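Local coordinates for protein aminoglycoside N(3)-acetyltransferase (Enterobacter cloacae, PDB 6NP4) that transfers an acetyl group from acetyl-CoA to the 3-amino group of 2-deoxystreptamine antibiotics, probably conferring resistance to drugs such as gentamicin, kanamycin and tobramycin, at residues H116-M121 with Y187-L192. Sequence-based numbering, arbitrary orientation.
Sequences HPDASM and YSMPLL. With TOY (tobramycin), chain B.
Pro117 meets Leu191 at the tight end of this contact: its CG lies 3.2 Å from Leu191 CD2, closer than usual for two apolar carbons, and Pro117 CD is also near the same methyl. The two side chains cross at about a right angle, so one leucine branch presses on the outer atoms of the pyrrolidine ring. Met189 extends this apolar seam, its CB 3.8 Å from Pro117 CG. Because its chain bends at chi2 (-72°) and again at chi3, Met189 passes alongside the proline and brings SD to 4.0 Å from Asp118 CB, with CE at a similar distance.

The other end is looser and polar. His116 CE1 and Tyr187 OH are 3.5 Å apart, edge to edge, with the side chains crossing nearly perpendicularly. A water bridges them, 2.8 Å from both His116 NE2 and Tyr187 OH, and lies in the imidazole plane. The other ring nitrogen, ND1, takes a weak, bent bond from Asp118 N (129° at the hydrogen), while Ala119 CB packs over one imidazole face, offset toward the rim. These contacts would restrict rotation of the ring.

Beyond the CB that Met189 touches, the Asp118 carboxylate reaches tobramycin. The side chain extends with CG anti to the backbone N (chi1 -169°), which carries the carboxylate out to the drug: OD1 accepts a bond from N33 and OD2 a 2.6 Å bond from O23. Ser65 also bonds to OD1, giving that oxygen a second partner. The contact thus joins the 116–121 loop to strand 184–193 of the two-stranded antiparallel sheet, beside the aminoglycoside pocket of this antibiotic N-acetyltransferase family enzyme, where Asp118 binds the drug.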
ATOM      1  N   HIS A 116       0.699   3.023 -12.131  1.00 13.49           N
ATOM      2  CA  HIS A 116       1.807   3.818 -11.598  1.00 12.65           C
ATOM      3  C   HIS A 116       2.940   2.867 -11.252  1.00 13.42           C
ATOM      4  O   HIS A 116       2.775   2.029 -10.373  1.00 13.63           O
ATOM      5  CB  HIS A 116       1.337   4.539 -10.344  1.00 13.00           C
ATOM      6  CG  HIS A 116       2.267   5.607  -9.875  1.00 12.76           C
ATOM      7  ND1 HIS A 116       3.581   5.354  -9.524  1.00 13.03           N
ATOM      8  CD2 HIS A 116       2.035   6.923  -9.644  1.00 14.01           C
ATOM      9  CE1 HIS A 116       4.116   6.489  -9.109  1.00 12.88           C
ATOM     10  NE2 HIS A 116       3.204   7.444  -9.175  1.00 12.98           N
ATOM     11  N   PRO A 117       4.091   2.920 -11.927  1.00 13.76           N
ATOM     12  CA  PRO A 117       5.063   1.839 -11.710  1.00 14.90           C
ATOM     13  C   PRO A 117       5.634   1.790 -10.305  1.00 15.43           C
ATOM     14  O   PRO A 117       5.909   0.705  -9.791  1.00 19.84           O
ATOM     15  CB  PRO A 117       6.139   2.132 -12.765  1.00 15.72           C
ATOM     16  CG  PRO A 117       5.404   2.878 -13.811  1.00 15.39           C
ATOM     17  CD  PRO A 117       4.462   3.762 -13.069  1.00 14.78           C
ATOM     18  N   ASP A 118       5.838   2.938  -9.663  1.00 13.52           N
ATOM     19  CA  ASP A 118       6.444   2.942  -8.338  1.00 13.32           C
ATOM     20  C   ASP A 118       5.403   2.722  -7.245  1.00 12.60           C
ATOM     21  O   ASP A 118       5.692   2.067  -6.243  1.00 13.42           O
ATOM     22  CB  ASP A 118       7.211   4.250  -8.117  1.00 13.81           C
ATOM     23  CG  ASP A 118       8.076   4.195  -6.881  1.00 13.49           C
ATOM     24  OD1 ASP A 118       9.080   3.452  -6.873  1.00 14.53           O
ATOM     25  OD2 ASP A 118       7.734   4.877  -5.896  1.00 14.60           O
ATOM     26  N   ALA A 119       4.218   3.289  -7.420  1.00 12.57           N
ATOM     27  CA  ALA A 119       3.149   3.216  -6.422  1.00 12.45           C
ATOM     28  C   ALA A 119       2.145   2.103  -6.733  1.00 11.97           C
ATOM     29  O   ALA A 119       1.048   2.093  -6.169  1.00 12.44           O
ATOM     30  CB  ALA A 119       2.442   4.561  -6.344  1.00 13.19           C
ATOM     31  N   SER A 120       2.502   1.151  -7.593  0.56 11.52           N
ATOM     32  CA  SER A 120       1.504   0.240  -8.147  0.56 10.69           C
ATOM     33  C   SER A 120       0.687  -0.465  -7.066  0.56 10.30           C
ATOM     34  O   SER A 120       1.219  -0.971  -6.077  0.56 10.82           O
ATOM     35  CB  SER A 120       2.202  -0.794  -9.030  0.56 10.68           C
ATOM     36  OG  SER A 120       1.268  -1.569  -9.778  0.56 11.69           O
ATOM     37  N   MET A 121      -0.615  -0.544  -7.321  0.56 11.15           N
ATOM     38  CA  MET A 121      -1.595  -1.183  -6.446  0.56 12.03           C
ATOM     39  C   MET A 121      -2.293  -2.321  -7.180  0.56 13.12           C
ATOM     40  O   MET A 121      -2.694  -2.168  -8.338  0.56 14.85           O
ATOM     41  CB  MET A 121      -2.659  -0.159  -6.064  0.56 13.72           C
ATOM     42  CG  MET A 121      -2.133   1.097  -5.396  0.56 14.36           C
ATOM     43  SD  MET A 121      -1.789   0.838  -3.648  0.56 15.04           S
ATOM     44  CE  MET A 121      -0.827   2.285  -3.263  0.56 14.89           C
ATOM     45  N   TYR A 187      11.124  12.202  -9.982  1.00 15.11           N
ATOM     46  CA  TYR A 187      11.659  10.923 -10.432  1.00 14.36           C
ATOM     47  C   TYR A 187      11.037  10.597 -11.781  1.00 14.52           C
ATOM     48  O   TYR A 187      10.108  11.279 -12.235  1.00 15.16           O
ATOM     49  CB  TYR A 187      11.466   9.816  -9.384  1.00 14.59           C
ATOM     50  CG  TYR A 187      10.049   9.586  -8.941  1.00 14.28           C
ATOM     51  CD1 TYR A 187       9.173   8.812  -9.684  1.00 15.20           C
ATOM     52  CD2 TYR A 187       9.595  10.137  -7.770  1.00 15.09           C
ATOM     53  CE1 TYR A 187       7.860   8.599  -9.264  1.00 15.47           C
ATOM     54  CE2 TYR A 187       8.285   9.920  -7.331  1.00 14.55           C
ATOM     55  CZ  TYR A 187       7.429   9.148  -8.083  1.00 14.52           C
ATOM     56  OH  TYR A 187       6.137   8.924  -7.649  1.00 15.35           O
ATOM     57  N   SER A 188      11.568   9.564 -12.429  1.00 14.78           N
ATOM     58  CA  SER A 188      11.136   9.193 -13.766  1.00 15.10           C
ATOM     59  C   SER A 188      10.835   7.711 -13.803  1.00 13.98           C
ATOM     60  O   SER A 188      11.579   6.902 -13.240  1.00 15.07           O
ATOM     61  CB  SER A 188      12.220   9.496 -14.806  1.00 16.69           C
ATOM     62  OG  SER A 188      12.545  10.874 -14.841  1.00 17.97           O
ATOM     63  N   MET A 189       9.748   7.364 -14.487  1.00 15.19           N
ATOM     64  CA  MET A 189       9.343   5.972 -14.648  1.00 15.38           C
ATOM     65  C   MET A 189       9.137   5.655 -16.122  1.00 15.72           C
ATOM     66  O   MET A 189       8.620   6.498 -16.876  1.00 16.65           O
ATOM     67  CB  MET A 189       8.035   5.667 -13.911  1.00 15.47           C
ATOM     68  CG  MET A 189       8.154   5.763 -12.399  1.00 15.44           C
ATOM     69  SD  MET A 189       9.063   4.454 -11.646  1.00 15.03           S
ATOM     70  CE  MET A 189      10.224   5.300 -10.582  1.00 15.61           C
ATOM     71  N   PRO A 190       9.477   4.437 -16.550  1.00 16.07           N
ATOM     72  CA  PRO A 190       9.266   4.043 -17.948  1.00 16.68           C
ATOM     73  C   PRO A 190       7.946   3.307 -18.078  1.00 18.53           C
ATOM     74  O   PRO A 190       7.751   2.260 -17.441  1.00 19.74           O
ATOM     75  CB  PRO A 190      10.471   3.142 -18.210  1.00 17.33           C
ATOM     76  CG  PRO A 190      10.732   2.463 -16.870  1.00 18.53           C
ATOM     77  CD  PRO A 190      10.245   3.426 -15.803  1.00 17.47           C
ATOM     78  N   LEU A 191       7.000   3.897 -18.821  1.00 21.25           N
ATOM     79  CA  LEU A 191       5.637   3.405 -18.987  1.00 22.39           C
ATOM     80  C   LEU A 191       5.474   2.787 -20.368  1.00 21.41           C
ATOM     81  O   LEU A 191       6.215   3.106 -21.286  1.00 22.40           O
ATOM     82  CB  LEU A 191       4.594   4.551 -18.828  1.00 25.37           C
ATOM     83  CG  LEU A 191       4.622   5.475 -17.621  1.00 29.73           C
ATOM     84  CD1 LEU A 191       3.448   6.430 -17.676  1.00 31.85           C
ATOM     85  CD2 LEU A 191       4.583   4.674 -16.371  1.00 30.81           C
ATOM     86  N   LEU A 192       4.473   1.932 -20.519  1.00 22.03           N
ATOM     87  CA  LEU A 192       4.049   1.493 -21.839  1.00 24.40           C
ATOM     88  C   LEU A 192       2.875   2.339 -22.280  1.00 27.66           C
ATOM     89  O   LEU A 192       1.892   2.486 -21.539  1.00 28.46           O
ATOM     90  CB  LEU A 192       3.620   0.031 -21.860  1.00 25.88           C
ATOM     91  CG  LEU A 192       4.718  -1.011 -21.717  1.00 27.07           C
ATOM     92  CD1 LEU A 192       4.088  -2.385 -21.541  1.00 27.48           C
ATOM     93  CD2 LEU A 192       5.648  -0.980 -22.929  1.00 27.47           C
TER
HETATM   94  C11 TOY B 301       9.930   2.763   4.138  0.61 24.72           C
HETATM   95  O11 TOY B 301       8.638   3.033   3.692  0.61 22.94           O
HETATM   96  C21 TOY B 301       9.837   1.679   5.235  0.61 27.13           C
HETATM   97  N21 TOY B 301       9.111   0.501   4.678  0.61 28.83           N
HETATM   98  C31 TOY B 301       9.142   2.160   6.432  0.61 26.27           C
HETATM   99  C41 TOY B 301       9.753   3.403   6.945  0.61 24.35           C
HETATM  100  O41 TOY B 301       8.912   3.992   7.947  0.61 23.42           O
HETATM  101  C51 TOY B 301       9.905   4.462   5.860  0.61 23.44           C
HETATM  102  O51 TOY B 301      10.608   3.930   4.688  0.61 23.58           O
HETATM  103  C61 TOY B 301      10.691   5.618   6.394  0.61 22.81           C
HETATM  104  N61 TOY B 301      10.764   6.677   5.402  0.61 22.69           N
HETATM  105  C12 TOY B 301       7.127   4.108  -0.136  0.61 16.04           C
HETATM  106  N12 TOY B 301       6.649   4.822  -1.320  0.61 15.19           N
HETATM  107  C22 TOY B 301       6.397   4.623   1.110  0.61 18.55           C
HETATM  108  C32 TOY B 301       6.885   3.858   2.356  0.61 20.59           C
HETATM  109  N32 TOY B 301       6.248   4.397   3.549  0.61 22.32           N
HETATM  110  C42 TOY B 301       8.412   3.906   2.584  0.61 20.62           C
HETATM  111  C52 TOY B 301       9.149   3.532   1.293  0.61 18.22           C
HETATM  112  O52 TOY B 301      10.519   3.819   1.426  0.61 18.85           O
HETATM  113  C62 TOY B 301       8.631   4.296   0.062  0.61 16.14           C
HETATM  114  O62 TOY B 301       9.294   3.811  -1.081  0.61 13.62           O
HETATM  115  C13 TOY B 301       9.870   4.741  -1.928  0.61 14.14           C
HETATM  116  C23 TOY B 301       9.833   4.142  -3.325  0.61 13.83           C
HETATM  117  O23 TOY B 301       8.475   3.864  -3.623  0.61 13.95           O
HETATM  118  C33 TOY B 301      10.656   2.900  -3.413  0.61 14.42           C
HETATM  119  N33 TOY B 301      10.582   2.346  -4.824  0.61 14.38           N
HETATM  120  C43 TOY B 301      12.072   3.161  -2.970  0.61 15.76           C
HETATM  121  O43 TOY B 301      12.817   1.946  -2.951  0.61 18.37           O
HETATM  122  C53 TOY B 301      12.072   3.788  -1.570  0.61 16.63           C
HETATM  123  O53 TOY B 301      11.270   5.007  -1.606  0.61 15.12           O
HETATM  124  C63 TOY B 301      13.449   4.089  -1.052  0.61 19.50           C
HETATM  125  O63 TOY B 301      14.162   4.878  -1.958  0.61 22.02           O
HETATM  126  O   HOH W   1       3.823  10.146  -8.606  1.00 13.72           O